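Local structure of VC0179-like protein (Escherichia coli, 4XJ6) at residues S27-L30 and K31-Q35; G111-Y115 and D116-R120; K258-E261 and D262-N265; A284-D287 and A288-V292. The protein is a bacterial di-nucleotide cyclase, a homologue of cyclic GMP-AMP synthase, that probably makes cyclic GMP-AMP and here binds a guanosine triphosphate analogue and magnesium. All coordinates share one frame; numbering follows the deposited sequence.

Interaction 1: S27-L30 and K31-Q35; sequences SDKL and KALRQ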
loop_
_atom_site.group_PDB
_atom_site.type_symbol
_atom_site.label_atom_id
_atom_site.label_comp_id
_atom_site.label_asym_id
_atom_site.label_seq_id
_atom_site.Cartn_x
_atom_site.Cartn_y
_atom_site.Cartn_z
ATOM N N SER A 27 -11.597 -1.818 -11.736
ATOM C CA SER A 27 -11.433 -0.725 -10.788
ATOM C C SER A 27 -12.712 -0.513 -9.985
ATOM O O SER A 27 -12.665 -0.348 -8.764
ATOM C CB SER A 27 -11.043 0.563 -11.512
ATOM O OG SER A 27 -9.747 0.456 -12.069
ATOM N N ASP A 28 -13.849 -0.527 -10.677
ATOM C CA ASP A 28 -15.149 -0.377 -10.029
ATOM C C ASP A 28 -15.393 -1.491 -9.023
ATOM O O ASP A 28 -16.063 -1.287 -8.012
ATOM C CB ASP A 28 -16.277 -0.365 -11.059
ATOM C CG ASP A 28 -16.256 0.869 -11.931
ATOM O OD1 ASP A 28 -15.429 1.765 -11.669
ATOM O OD2 ASP A 28 -17.072 0.942 -12.873
ATOM N N LYS A 29 -14.857 -2.672 -9.312
ATOM C CA LYS A 29 -14.976 -3.795 -8.395
ATOM C C LYS A 29 -14.199 -3.521 -7.113
ATOM O O LYS A 29 -14.690 -3.782 -6.014
ATOM C CB LYS A 29 -14.484 -5.083 -9.054
ATOM C CG LYS A 29 -14.446 -6.270 -8.108
ATOM C CD LYS A 29 -14.828 -7.569 -8.804
ATOM C CE LYS A 29 -13.716 -8.093 -9.709
ATOM N NZ LYS A 29 -13.762 -7.525 -11.086
ATOM N N LEU A 30 -12.989 -2.987 -7.259
ATOM C CA LEU A 30 -12.159 -2.651 -6.108
ATOM C C LEU A 30 -12.787 -1.545 -5.273
ATOM O O LEU A 30 -12.700 -1.557 -4.046
ATOM C CB LEU A 30 -10.759 -2.231 -6.553
ATOM C CG LEU A 30 -9.895 -3.312 -7.199
ATOM C CD1 LEU A 30 -8.446 -2.878 -7.188
ATOM C CD2 LEU A 30 -10.067 -4.644 -6.488
ATOM N N LYS A 31 -13.413 -0.588 -5.949
ATOM C CA LYS A 31 -14.113 0.498 -5.271
ATOM C C LYS A 31 -15.280 -0.045 -4.455
ATOM O O LYS A 31 -15.510 0.382 -3.322
ATOM C CB LYS A 31 -14.621 1.535 -6.273
ATOM C CG LYS A 31 -13.537 2.381 -6.913
ATOM C CD LYS A 31 -14.144 3.544 -7.685
ATOM C CE LYS A 31 -13.073 4.370 -8.382
ATOM N NZ LYS A 31 -13.653 5.500 -9.162
ATOM N N ALA A 32 -16.010 -0.987 -5.044
ATOM C CA ALA A 32 -17.144 -1.619 -4.382
ATOM C C ALA A 32 -16.682 -2.404 -3.161
ATOM O O ALA A 32 -17.329 -2.383 -2.117
ATOM C CB ALA A 32 -17.890 -2.525 -5.356
ATOM N N LEU A 33 -15.552 -3.088 -3.301
ATOM C CA LEU A 33 -14.956 -3.824 -2.192
ATOM C C LEU A 33 -14.507 -2.867 -1.089
ATOM O O LEU A 33 -14.701 -3.137 0.100
ATOM C CB LEU A 33 -13.771 -4.661 -2.675
ATOM C CG LEU A 33 -14.093 -5.858 -3.571
ATOM C CD1 LEU A 33 -12.817 -6.565 -3.992
ATOM C CD2 LEU A 33 -15.027 -6.820 -2.855
ATOM N N ARG A 34 -13.910 -1.750 -1.493
ATOM C CA ARG A 34 -13.463 -0.725 -0.557
ATOM C C ARG A 34 -14.643 -0.117 0.191
ATOM O O ARG A 34 -14.556 0.164 1.387
ATOM C CB ARG A 34 -12.691 0.367 -1.297
ATOM C CG ARG A 34 -12.190 1.494 -0.409
ATOM C CD ARG A 34 -11.528 2.593 -1.230
ATOM N NE ARG A 34 -12.479 3.257 -2.117
ATOM C CZ ARG A 34 -12.147 4.176 -3.018
ATOM N NH1 ARG A 34 -10.881 4.545 -3.164
ATOM N NH2 ARG A 34 -13.083 4.726 -3.780
ATOM N N GLN A 35 -15.747 0.076 -0.524
ATOM C CA GLN A 35 -16.940 0.679 0.055
ATOM C C GLN A 35 -17.530 -0.198 1.152
ATOM O O GLN A 35 -18.021 0.307 2.162
ATOM C CB GLN A 35 -17.984 0.938 -1.030
ATOM C CG GLN A 35 -19.086 1.886 -0.603
ATOM C CD GLN A 35 -20.135 2.070 -1.677
ATOM O OE1 GLN A 35 -20.549 1.110 -2.324
ATOM N NE2 GLN A 35 -20.566 3.311 -1.880
#

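Interaction 2: G111-Y115 and D116-R120; sequences GSFQY and DTLNR. With GH3 (3'-deoxy-guanosine-5'-triphosphate), chain D.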
loop_
_atom_site.group_PDB
_atom_site.type_symbol
_atom_site.label_atom_id
_atom_site.label_comp_id
_atom_site.label_asym_id
_atom_site.label_seq_id
_atom_site.Cartn_x
_atom_site.Cartn_y
_atom_site.Cartn_z
ATOM N N GLY A 111 -1.401 5.232 -1.756
ATOM C CA GLY A 111 -0.706 4.211 -2.518
ATOM C C GLY A 111 -1.099 4.112 -3.980
ATOM O O GLY A 111 -1.657 5.048 -4.553
ATOM N N SER A 112 -0.815 2.953 -4.571
ATOM C CA SER A 112 -0.890 2.752 -6.017
ATOM C C SER A 112 -2.296 2.874 -6.598
ATOM O O SER A 112 -2.457 3.142 -7.788
ATOM C CB SER A 112 -0.312 1.383 -6.384
ATOM O OG SER A 112 -1.121 0.333 -5.885
ATOM N N PHE A 113 -3.315 2.668 -5.771
ATOM C CA PHE A 113 -4.687 2.801 -6.246
ATOM C C PHE A 113 -5.079 4.269 -6.303
ATOM O O PHE A 113 -6.094 4.625 -6.901
ATOM C CB PHE A 113 -5.660 2.027 -5.354
ATOM C CG PHE A 113 -7.029 1.858 -5.953
ATOM C CD1 PHE A 113 -7.250 0.919 -6.948
ATOM C CD2 PHE A 113 -8.096 2.631 -5.521
ATOM C CE1 PHE A 113 -8.507 0.755 -7.504
ATOM C CE2 PHE A 113 -9.358 2.470 -6.075
ATOM C CZ PHE A 113 -9.562 1.530 -7.065
ATOM N N GLN A 114 -4.264 5.117 -5.682
ATOM C CA GLN A 114 -4.536 6.547 -5.642
ATOM C C GLN A 114 -3.778 7.298 -6.736
ATOM O O GLN A 114 -4.338 8.181 -7.384
ATOM C CB GLN A 114 -4.190 7.117 -4.263
ATOM C CG GLN A 114 -4.466 8.607 -4.118
ATOM C CD GLN A 114 -5.929 8.963 -4.333
ATOM O OE1 GLN A 114 -6.822 8.142 -4.118
ATOM N NE2 GLN A 114 -6.180 10.195 -4.762
ATOM N N TYR A 115 -2.509 6.954 -6.949
ATOM C CA TYR A 115 -1.745 7.587 -8.025
ATOM C C TYR A 115 -1.541 6.652 -9.218
ATOM O O TYR A 115 -0.567 6.788 -9.957
ATOM C CB TYR A 115 -0.386 8.104 -7.526
ATOM C CG TYR A 115 0.327 7.238 -6.508
ATOM C CD1 TYR A 115 0.900 6.023 -6.869
ATOM C CD2 TYR A 115 0.462 7.660 -5.191
ATOM C CE1 TYR A 115 1.562 5.244 -5.936
ATOM C CE2 TYR A 115 1.123 6.889 -4.255
ATOM C CZ TYR A 115 1.671 5.682 -4.630
ATOM O OH TYR A 115 2.328 4.915 -3.694
ATOM N N ASP A 116 -2.464 5.709 -9.391
ATOM C CA ASP A 116 -2.562 4.910 -10.616
ATOM C C ASP A 116 -1.282 4.156 -10.993
ATOM O O ASP A 116 -0.680 4.423 -12.034
ATOM C CB ASP A 116 -2.985 5.812 -11.784
ATOM C CG ASP A 116 -3.332 5.027 -13.038
ATOM O OD1 ASP A 116 -3.790 3.872 -12.912
ATOM O OD2 ASP A 116 -3.141 5.565 -14.150
ATOM N N THR A 117 -0.869 3.215 -10.149
ATOM C CA THR A 117 0.241 2.323 -10.479
ATOM C C THR A 117 -0.056 0.898 -10.012
ATOM O O THR A 117 0.847 0.069 -9.891
ATOM C CB THR A 117 1.576 2.796 -9.856
ATOM O OG1 THR A 117 1.389 3.061 -8.462
ATOM C CG2 THR A 117 2.087 4.058 -10.542
ATOM N N LEU A 118 -1.332 0.623 -9.756
ATOM C CA LEU A 118 -1.754 -0.693 -9.297
ATOM C C LEU A 118 -1.715 -1.711 -10.429
ATOM O O LEU A 118 -2.391 -1.549 -11.443
ATOM C CB LEU A 118 -3.162 -0.626 -8.704
ATOM C CG LEU A 118 -3.714 -1.967 -8.220
ATOM C CD1 LEU A 118 -2.812 -2.547 -7.144
ATOM C CD2 LEU A 118 -5.121 -1.793 -7.703
ATOM N N ASN A 119 -0.916 -2.757 -10.250
ATOM C CA ASN A 119 -0.812 -3.813 -11.248
ATOM C C ASN A 119 -1.691 -5.011 -10.914
ATOM O O ASN A 119 -1.998 -5.266 -9.748
ATOM C CB ASN A 119 0.640 -4.279 -11.392
ATOM C CG ASN A 119 1.527 -3.245 -12.059
ATOM O OD1 ASN A 119 1.044 -2.331 -12.727
ATOM N ND2 ASN A 119 2.837 -3.394 -11.891
ATOM N N ARG A 120 -2.099 -5.741 -11.947
ATOM C CA ARG A 120 -2.745 -7.031 -11.756
ATOM C C ARG A 120 -1.747 -7.993 -11.120
ATOM O O ARG A 120 -0.551 -7.915 -11.393
ATOM C CB ARG A 120 -3.257 -7.601 -13.082
ATOM C CG ARG A 120 -4.438 -6.865 -13.695
ATOM C CD ARG A 120 -5.011 -7.666 -14.857
ATOM N NE ARG A 120 -6.111 -6.985 -15.537
ATOM C CZ ARG A 120 -5.971 -6.269 -16.648
ATOM N NH1 ARG A 120 -4.777 -6.132 -17.211
ATOM N NH2 ARG A 120 -7.028 -5.685 -17.201
HETATM P PG GH3 D . 1.543 -1.544 -4.524
HETATM O O1G GH3 D . 2.632 -2.584 -4.608
HETATM O O2G GH3 D . 0.734 -1.719 -3.264
HETATM O O3G GH3 D . 0.623 -1.686 -5.711
HETATM O O3B GH3 D . 2.251 -0.097 -4.545
HETATM P PB GH3 D . 1.972 1.025 -3.418
HETATM O O1B GH3 D . 2.292 2.387 -3.983
HETATM O O2B GH3 D . 0.537 1.022 -2.957
HETATM O O3A GH3 D . 3.007 0.680 -2.228
HETATM P PA GH3 D . 2.538 0.169 -0.777
HETATM O O1A GH3 D . 3.633 -0.686 -0.181
HETATM O O2A GH3 D . 1.235 -0.587 -0.837
HETATM O "O5'" GH3 D . 2.338 1.493 0.117
HETATM C "C5'" GH3 D . 1.179 2.285 0.004
HETATM C "C4'" GH3 D . 1.436 3.644 0.640
HETATM O "O4'" GH3 D . 1.969 3.461 1.935
HETATM C "C3'" GH3 D . 2.438 4.491 -0.123
HETATM C "C2'" GH3 D . 3.137 5.269 0.971
HETATM O "O2'" GH3 D . 2.525 6.528 1.129
HETATM C "C1'" GH3 D . 2.939 4.445 2.233
HETATM N N9 GH3 D . 4.199 3.760 2.552
HETATM C C8 GH3 D . 4.452 2.430 2.338
HETATM N N7 GH3 D . 5.709 2.153 2.759
HETATM C C5 GH3 D . 6.254 3.294 3.247
HETATM C C6 GH3 D . 7.496 3.575 3.800
HETATM O O6 GH3 D . 8.335 2.684 3.915
HETATM N N1 GH3 D . 7.782 4.856 4.220
HETATM C C2 GH3 D . 6.840 5.853 4.092
HETATM N N2 GH3 D . 7.123 7.089 4.501
HETATM N N3 GH3 D . 5.607 5.566 3.541
HETATM C C4 GH3 D . 5.315 4.311 3.124
#

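Interaction 3: K258-E261 and D262-N265; sequences KIVE and DWFN. With GH3 (3'-deoxy-guanosine-5'-triphosphate), chain D.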
loop_
_atom_site.group_PDB
_atom_site.type_symbol
_atom_site.label_atom_id
_atom_site.label_comp_id
_atom_site.label_asym_id
_atom_site.label_seq_id
_atom_site.Cartn_x
_atom_site.Cartn_y
_atom_site.Cartn_z
ATOM N N LYS A 258 0.011 11.595 2.039
ATOM C CA LYS A 258 -0.144 12.659 1.050
ATOM C C LYS A 258 1.210 13.157 0.540
ATOM O O LYS A 258 1.336 13.570 -0.613
ATOM C CB LYS A 258 -0.943 13.814 1.661
ATOM C CG LYS A 258 -0.962 15.110 0.863
ATOM C CD LYS A 258 -1.992 15.082 -0.254
ATOM C CE LYS A 258 -2.226 16.482 -0.810
ATOM N NZ LYS A 258 -3.129 16.500 -1.996
ATOM N N ILE A 259 2.221 13.098 1.401
ATOM C CA ILE A 259 3.568 13.535 1.048
ATOM C C ILE A 259 4.174 12.678 -0.065
ATOM O O ILE A 259 4.751 13.207 -1.016
ATOM C CB ILE A 259 4.498 13.514 2.277
ATOM C CG1 ILE A 259 4.045 14.558 3.301
ATOM C CG2 ILE A 259 5.944 13.763 1.869
ATOM C CD1 ILE A 259 4.883 14.583 4.564
ATOM N N VAL A 260 4.043 11.359 0.054
ATOM C CA VAL A 260 4.512 10.447 -0.988
ATOM C C VAL A 260 3.672 10.608 -2.256
ATOM O O VAL A 260 4.194 10.583 -3.370
ATOM C CB VAL A 260 4.473 8.979 -0.515
ATOM C CG1 VAL A 260 4.590 8.017 -1.695
ATOM C CG2 VAL A 260 5.570 8.728 0.515
ATOM N N GLU A 261 2.369 10.787 -2.072
ATOM C CA GLU A 261 1.458 11.000 -3.190
ATOM C C GLU A 261 1.826 12.268 -3.959
ATOM O O GLU A 261 1.946 12.244 -5.187
ATOM C CB GLU A 261 0.012 11.082 -2.698
ATOM C CG GLU A 261 -0.985 11.445 -3.785
ATOM C CD GLU A 261 -2.421 11.432 -3.295
ATOM O OE1 GLU A 261 -2.659 11.052 -2.127
ATOM O OE2 GLU A 261 -3.313 11.803 -4.086
ATOM N N ASP A 262 2.009 13.365 -3.228
ATOM C CA ASP A 262 2.395 14.637 -3.829
ATOM C C ASP A 262 3.751 14.542 -4.511
ATOM O O ASP A 262 3.943 15.082 -5.596
ATOM C CB ASP A 262 2.430 15.749 -2.780
ATOM C CG ASP A 262 1.051 16.141 -2.298
ATOM O OD1 ASP A 262 0.063 15.787 -2.974
ATOM O OD2 ASP A 262 0.960 16.808 -1.246
ATOM N N TRP A 263 4.688 13.852 -3.870
ATOM C CA TRP A 263 6.031 13.704 -4.413
ATOM C C TRP A 263 6.041 12.921 -5.719
ATOM O O TRP A 263 6.747 13.283 -6.662
ATOM C CB TRP A 263 6.943 13.017 -3.398
ATOM C CG TRP A 263 8.135 12.365 -4.021
ATOM C CD1 TRP A 263 9.312 12.962 -4.360
ATOM C CD2 TRP A 263 8.267 10.984 -4.377
ATOM N NE1 TRP A 263 10.170 12.039 -4.903
ATOM C CE2 TRP A 263 9.552 10.816 -4.924
ATOM C CE3 TRP A 263 7.424 9.872 -4.282
ATOM C CZ2 TRP A 263 10.015 9.584 -5.376
ATOM C CZ3 TRP A 263 7.885 8.649 -4.732
ATOM C CH2 TRP A 263 9.170 8.515 -5.274
ATOM N N PHE A 264 5.260 11.846 -5.771
ATOM C CA PHE A 264 5.228 10.992 -6.953
ATOM C C PHE A 264 4.509 11.671 -8.111
ATOM O O PHE A 264 4.952 11.586 -9.256
ATOM C CB PHE A 264 4.568 9.646 -6.644
ATOM C CG PHE A 264 4.579 8.697 -7.805
ATOM C CD1 PHE A 264 5.778 8.301 -8.369
ATOM C CD2 PHE A 264 3.396 8.206 -8.337
ATOM C CE1 PHE A 264 5.800 7.432 -9.439
ATOM C CE2 PHE A 264 3.416 7.335 -9.411
ATOM C CZ PHE A 264 4.623 6.950 -9.960
ATOM N N ASN A 265 3.399 12.342 -7.814
ATOM C CA ASN A 265 2.651 13.064 -8.837
ATOM C C ASN A 265 3.483 14.193 -9.433
ATOM O O ASN A 265 3.456 14.421 -10.641
ATOM C CB ASN A 265 1.341 13.609 -8.262
ATOM C CG ASN A 265 0.283 12.530 -8.106
ATOM O OD1 ASN A 265 0.184 11.622 -8.932
ATOM N ND2 ASN A 265 -0.510 12.622 -7.045
HETATM P PG GH3 D . 1.543 -1.544 -4.524
HETATM O O1G GH3 D . 2.632 -2.584 -4.608
HETATM O O2G GH3 D . 0.734 -1.719 -3.264
HETATM O O3G GH3 D . 0.623 -1.686 -5.711
HETATM O O3B GH3 D . 2.251 -0.097 -4.545
HETATM P PB GH3 D . 1.972 1.025 -3.418
HETATM O O1B GH3 D . 2.292 2.387 -3.983
HETATM O O2B GH3 D . 0.537 1.022 -2.957
HETATM O O3A GH3 D . 3.007 0.680 -2.228
HETATM P PA GH3 D . 2.538 0.169 -0.777
HETATM O O1A GH3 D . 3.633 -0.686 -0.181
HETATM O O2A GH3 D . 1.235 -0.587 -0.837
HETATM O "O5'" GH3 D . 2.338 1.493 0.117
HETATM C "C5'" GH3 D . 1.179 2.285 0.004
HETATM C "C4'" GH3 D . 1.436 3.644 0.640
HETATM O "O4'" GH3 D . 1.969 3.461 1.935
HETATM C "C3'" GH3 D . 2.438 4.491 -0.123
HETATM C "C2'" GH3 D . 3.137 5.269 0.971
HETATM O "O2'" GH3 D . 2.525 6.528 1.129
HETATM C "C1'" GH3 D . 2.939 4.445 2.233
HETATM N N9 GH3 D . 4.199 3.760 2.552
HETATM C C8 GH3 D . 4.452 2.430 2.338
HETATM N N7 GH3 D . 5.709 2.153 2.759
HETATM C C5 GH3 D . 6.254 3.294 3.247
HETATM C C6 GH3 D . 7.496 3.575 3.800
HETATM O O6 GH3 D . 8.335 2.684 3.915
HETATM N N1 GH3 D . 7.782 4.856 4.220
HETATM C C2 GH3 D . 6.840 5.853 4.092
HETATM N N2 GH3 D . 7.123 7.089 4.501
HETATM N N3 GH3 D . 5.607 5.566 3.541
HETATM C C4 GH3 D . 5.315 4.311 3.124
HETATM O O HOH W 1 -3.012 11.049 -6.929
#

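Interaction 4: A284-D287 and A288-V292; sequences AWRD and AQWEV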
loop_
_atom_site.group_PDB
_atom_site.type_symbol
_atom_site.label_atom_id
_atom_site.label_comp_id
_atom_site.label_asym_id
_atom_site.label_seq_id
_atom_site.Cartn_x
_atom_site.Cartn_y
_atom_site.Cartn_z
ATOM N N ALA A 284 6.114 -5.045 -11.770
ATOM C CA ALA A 284 5.791 -6.305 -12.429
ATOM C C ALA A 284 6.983 -7.252 -12.358
ATOM O O ALA A 284 6.824 -8.444 -12.109
ATOM C CB ALA A 284 5.383 -6.065 -13.872
ATOM N N TRP A 285 8.175 -6.707 -12.577
ATOM C CA TRP A 285 9.405 -7.480 -12.462
ATOM C C TRP A 285 9.564 -8.026 -11.049
ATOM O O TRP A 285 9.950 -9.180 -10.865
ATOM C CB TRP A 285 10.624 -6.632 -12.836
ATOM C CG TRP A 285 11.922 -7.214 -12.355
ATOM C CD1 TRP A 285 12.672 -8.168 -12.979
ATOM C CD2 TRP A 285 12.625 -6.875 -11.152
ATOM N NE1 TRP A 285 13.795 -8.447 -12.241
ATOM C CE2 TRP A 285 13.791 -7.666 -11.114
ATOM C CE3 TRP A 285 12.382 -5.983 -10.104
ATOM C CZ2 TRP A 285 14.711 -7.591 -10.071
ATOM C CZ3 TRP A 285 13.298 -5.909 -9.069
ATOM C CH2 TRP A 285 14.446 -6.709 -9.059
ATOM N N ARG A 286 9.266 -7.190 -10.058
ATOM C CA ARG A 286 9.345 -7.600 -8.660
ATOM C C ARG A 286 8.358 -8.723 -8.366
ATOM O O ARG A 286 8.694 -9.696 -7.694
ATOM C CB ARG A 286 9.085 -6.408 -7.731
ATOM C CG ARG A 286 9.027 -6.773 -6.246
ATOM C CD ARG A 286 7.600 -6.803 -5.707
ATOM N NE ARG A 286 7.187 -5.506 -5.179
ATOM C CZ ARG A 286 6.093 -4.853 -5.555
ATOM N NH1 ARG A 286 5.284 -5.376 -6.462
ATOM N NH2 ARG A 286 5.810 -3.678 -5.016
ATOM N N ASP A 287 7.138 -8.575 -8.874
ATOM C CA ASP A 287 6.092 -9.570 -8.653
ATOM C C ASP A 287 6.424 -10.893 -9.336
ATOM O O ASP A 287 6.002 -11.956 -8.884
ATOM C CB ASP A 287 4.738 -9.053 -9.147
ATOM C CG ASP A 287 4.228 -7.887 -8.327
ATOM O OD1 ASP A 287 4.782 -7.651 -7.234
ATOM O OD2 ASP A 287 3.274 -7.210 -8.765
ATOM N N ALA A 288 7.184 -10.819 -10.422
ATOM C CA ALA A 288 7.592 -12.009 -11.157
ATOM C C ALA A 288 8.722 -12.748 -10.444
ATOM O O ALA A 288 8.736 -13.977 -10.393
ATOM C CB ALA A 288 8.012 -11.634 -12.567
ATOM N N GLN A 289 9.667 -11.994 -9.893
ATOM C CA GLN A 289 10.812 -12.590 -9.214
ATOM C C GLN A 289 10.455 -13.037 -7.797
ATOM O O GLN A 289 10.977 -14.035 -7.299
ATOM C CB GLN A 289 11.984 -11.605 -9.172
ATOM C CG GLN A 289 12.383 -11.046 -10.531
ATOM C CD GLN A 289 12.628 -12.125 -11.564
ATOM O OE1 GLN A 289 13.255 -13.147 -11.279
ATOM N NE2 GLN A 289 12.123 -11.908 -12.772
ATOM N N TRP A 290 9.564 -12.291 -7.151
ATOM C CA TRP A 290 9.102 -12.624 -5.808
ATOM C C TRP A 290 7.608 -12.936 -5.793
ATOM O O TRP A 290 6.794 -12.079 -6.135
ATOM C CB TRP A 290 9.376 -11.473 -4.834
ATOM C CG TRP A 290 10.814 -11.287 -4.425
ATOM C CD1 TRP A 290 11.444 -11.855 -3.355
ATOM C CD2 TRP A 290 11.786 -10.446 -5.063
ATOM N NE1 TRP A 290 12.747 -11.432 -3.295
ATOM C CE2 TRP A 290 12.984 -10.572 -4.327
ATOM C CE3 TRP A 290 11.759 -9.611 -6.180
ATOM C CZ2 TRP A 290 14.147 -9.885 -4.685
ATOM C CZ3 TRP A 290 12.914 -8.932 -6.530
ATOM C CH2 TRP A 290 14.092 -9.073 -5.784
ATOM N N GLU A 291 7.242 -14.151 -5.395
ATOM C CA GLU A 291 5.840 -14.431 -5.104
ATOM C C GLU A 291 5.445 -13.603 -3.892
ATOM O O GLU A 291 4.391 -12.970 -3.866
ATOM C CB GLU A 291 5.591 -15.917 -4.835
ATOM C CG GLU A 291 4.147 -16.220 -4.450
ATOM C CD GLU A 291 3.916 -17.674 -4.089
ATOM O OE1 GLU A 291 4.334 -18.085 -2.986
ATOM O OE2 GLU A 291 3.313 -18.403 -4.906
ATOM N N VAL A 292 6.318 -13.612 -2.891
ATOM C CA VAL A 292 6.140 -12.798 -1.699
ATOM C C VAL A 292 7.466 -12.120 -1.358
ATOM O O VAL A 292 8.535 -12.681 -1.599
ATOM C CB VAL A 292 5.632 -13.645 -0.502
ATOM C CG1 VAL A 292 6.630 -14.740 -0.151
ATOM C CG2 VAL A 292 5.336 -12.765 0.705
#

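Interaction 1: S27-L30 and K31-Q35
K31 sets CB and CG against the carbonyls of the preceding turn of helix 24-57, while L30 and L33 meet on another side of the same helix. The two segments are successive turns, held by an unbroken i to i+4 series in which the amides of K31, A32, L33 and R34 donate to the carbonyls of S27, D28, K29 and L30; the R34 N to L30 O bond measures 2.8 Å. In K31, CG stands beside the backbone N and anti to the carbonyl carbon (chi1 -71°), a choice that brings CG to 3.4 Å from S27 O. Beyond CG the chain is extended and carries the ammonium away from the helix body. K31 NZ stays 4.8 Å from D28 OD1, too far for a salt bridge, although the opposite charges probably attract one another weakly. The leucines make a looser apolar pair: their side chains cross obliquely, and one methyl of each faces the other, L30 CD2 to L33 CD1 at 4.2 Å. L33 also leans back over the main chain, with its branch carbon CG 3.3 Å from K29 O. Next to it on the helix surface, A32 CB rests 3.5 Å from D28 O. The leucine side is the buried one and the lysine side is exposed, so this is an amphipathic part of the long helix. L30 packs on M128 and I130 of strand 128-138, R34 reaches T109 through NH1, and both leucines touch T188 of strand 188-198, which together seat the helix against the sheet of the nucleotidyltransferase domain.

Interaction 2: G111-Y115 and D116-R120
The carbonyl of S112 takes the amide of T117 in a nearly straight bond, T117 N to S112 O 2.8 Å with an N-H...O angle of 168°, on a lone pair in the carbonyl plane. It closes a tight loop after strand 106-110 that begins with the Gly-Ser signature of the nucleotidyltransferase superfamily. G111 has a positive phi (80°), and its oxygen accepts from both Q114 N and Y115 N, winding residues 112-114 into a helix-like turn; D116, also with positive phi, then reverses the chain.

This turn holds the phosphates of 3'-deoxy-GTP. S112 N donates to O2B at 2.9 Å, and S112 OG to O3G at 2.7 Å. The hydroxyl sits in the crowded position between the backbone N and the carbonyl carbon (chi1 67°), from where it faces the gamma phosphate. Y115 adds a short bond from OH to O1B, 2.5 Å long, so two side chains and one amide grip the beta and gamma phosphates, and K283 NZ binds the nucleotide too. Two oxygens lie close to the tyrosine ring: G111 O is 3.2 Å above its plane, over the centre, and T117 OG1 is at its edge, 3.3 Å from CE1. The D116 carboxylate forms salt bridges through OD1 with K21 and R280.

The two methyls of L118 have different partners. CD2 meets the edge of the F113 ring at CD1, 3.5 Å away, while CD1 of the leucine lies 3.6 Å from S112 OG.

Interaction 3: K258-E261 and D262-N265
K258 and D262, one helical turn apart, form a salt bridge that is long, NZ to OD1 3.4 Å, and the lysine methylenes share the contact. CE lies 3.2 Å from each carboxylate oxygen of D262. A bend at chi2 of K258 (82°) swings the chain across the aspartate, whose carboxylate is folded back over the preceding turn. Three residues further along, E261 and N265 run side by side, with E261 CG 3.5 Å from N265 ND2 and the carboxylate and amide planes 74° apart. A water links their ends, donating to E261 OE2 at 3.0 Å and accepting from N265 ND2.

The remaining face is apolar and aromatic. V260 O meets the W263 ring at its edge, in plane and 3.4 Å from CE3, and V260 CG1 makes a looser contact with the same ring atom. V260 CB also lies 3.5 Å from O2' of the 3'-deoxy-GTP sugar, as part of the nucleotide pocket. Behind these side chains, the amides of D262, W263, F264 and N265 each bond to the carbonyl four residues earlier, which fixes the spacing of all three pairs.

Outward from this frame, helix 257-271 packs on two others: W263 on T302 and V305 of helix 297-310, F264 on M301 of that helix and on L275 and C279 of helix 274-289. The F264 ring also meets Y115 edge-to-face, joining the helix to the loop after strand 106-110.

Interaction 4: A284-D287 and A288-V292
The amides of A288, Q289 and W290 bond to the carbonyls of A284, W285 and R286, the last at 2.8 Å from W290 N to R286 O, after which W290 leaves helical phi/psi and ends helix 274-289. The W285 indole meets both Q289 and W290. Q289 CG lies over one face in a CH-pi contact, 3.7 Å from the centroid of the five-membered ring and 24° off its normal. W290 approaches the six-membered ring in an offset edge-to-face pair, the edge of W290 toward the face of W285, with centroids 5.6 Å apart and planes at 83°. Its closest atoms are W285 CH2 and W290 CZ3, 3.7 Å apart. CG of W290 is placed beside the backbone N (chi1 -74°), which turns the indole back along the helix, so that its edge also meets R286 O, 3.4 Å from CE3. R286 CG then lies against the same edge atom, 3.9 Å from W290 CE3.

Past that point the arginine bends away. NH1 forms a salt bridge with D287 OD1 whose 2.5 Å length is doubtful; D287 CG lies in the plane of the guanidinium, at its edge. R286 NE bonds to P295 O, which probably helps to orient the group, and NH2 pairs with the gamma phosphate oxygen O1G of 3'-deoxy-GTP. The aromatic pair packs on helix 357-377: W285 on T365, M366 and L369, W290 on T365, and Q289 NE2 bonds to E391 O of helix 382-393.

How the interactions relate
Interaction 2 is the hub. Interaction 1 packs against it, with L30 CD1 3.5 Å from L118 CD2 and 3.6 Å from F113 CE1, so the long helix backs the phosphate-binding loop without reaching the nucleotide, about 9 Å from the L30 side chain. Interaction 3 adjoins the same loop from another direction, Y115 CD1 to F264 CD2 3.6 Å, and supplies V260 to the ribose end of the 3'-deoxy-GTP that S112 and Y115 hold by its phosphates. Interaction 4 touches the loop near N119, and its R286 pairs with the gamma phosphate. Interactions 1 and 4, nearest atoms about 13 Å apart, are thus related through interaction 2.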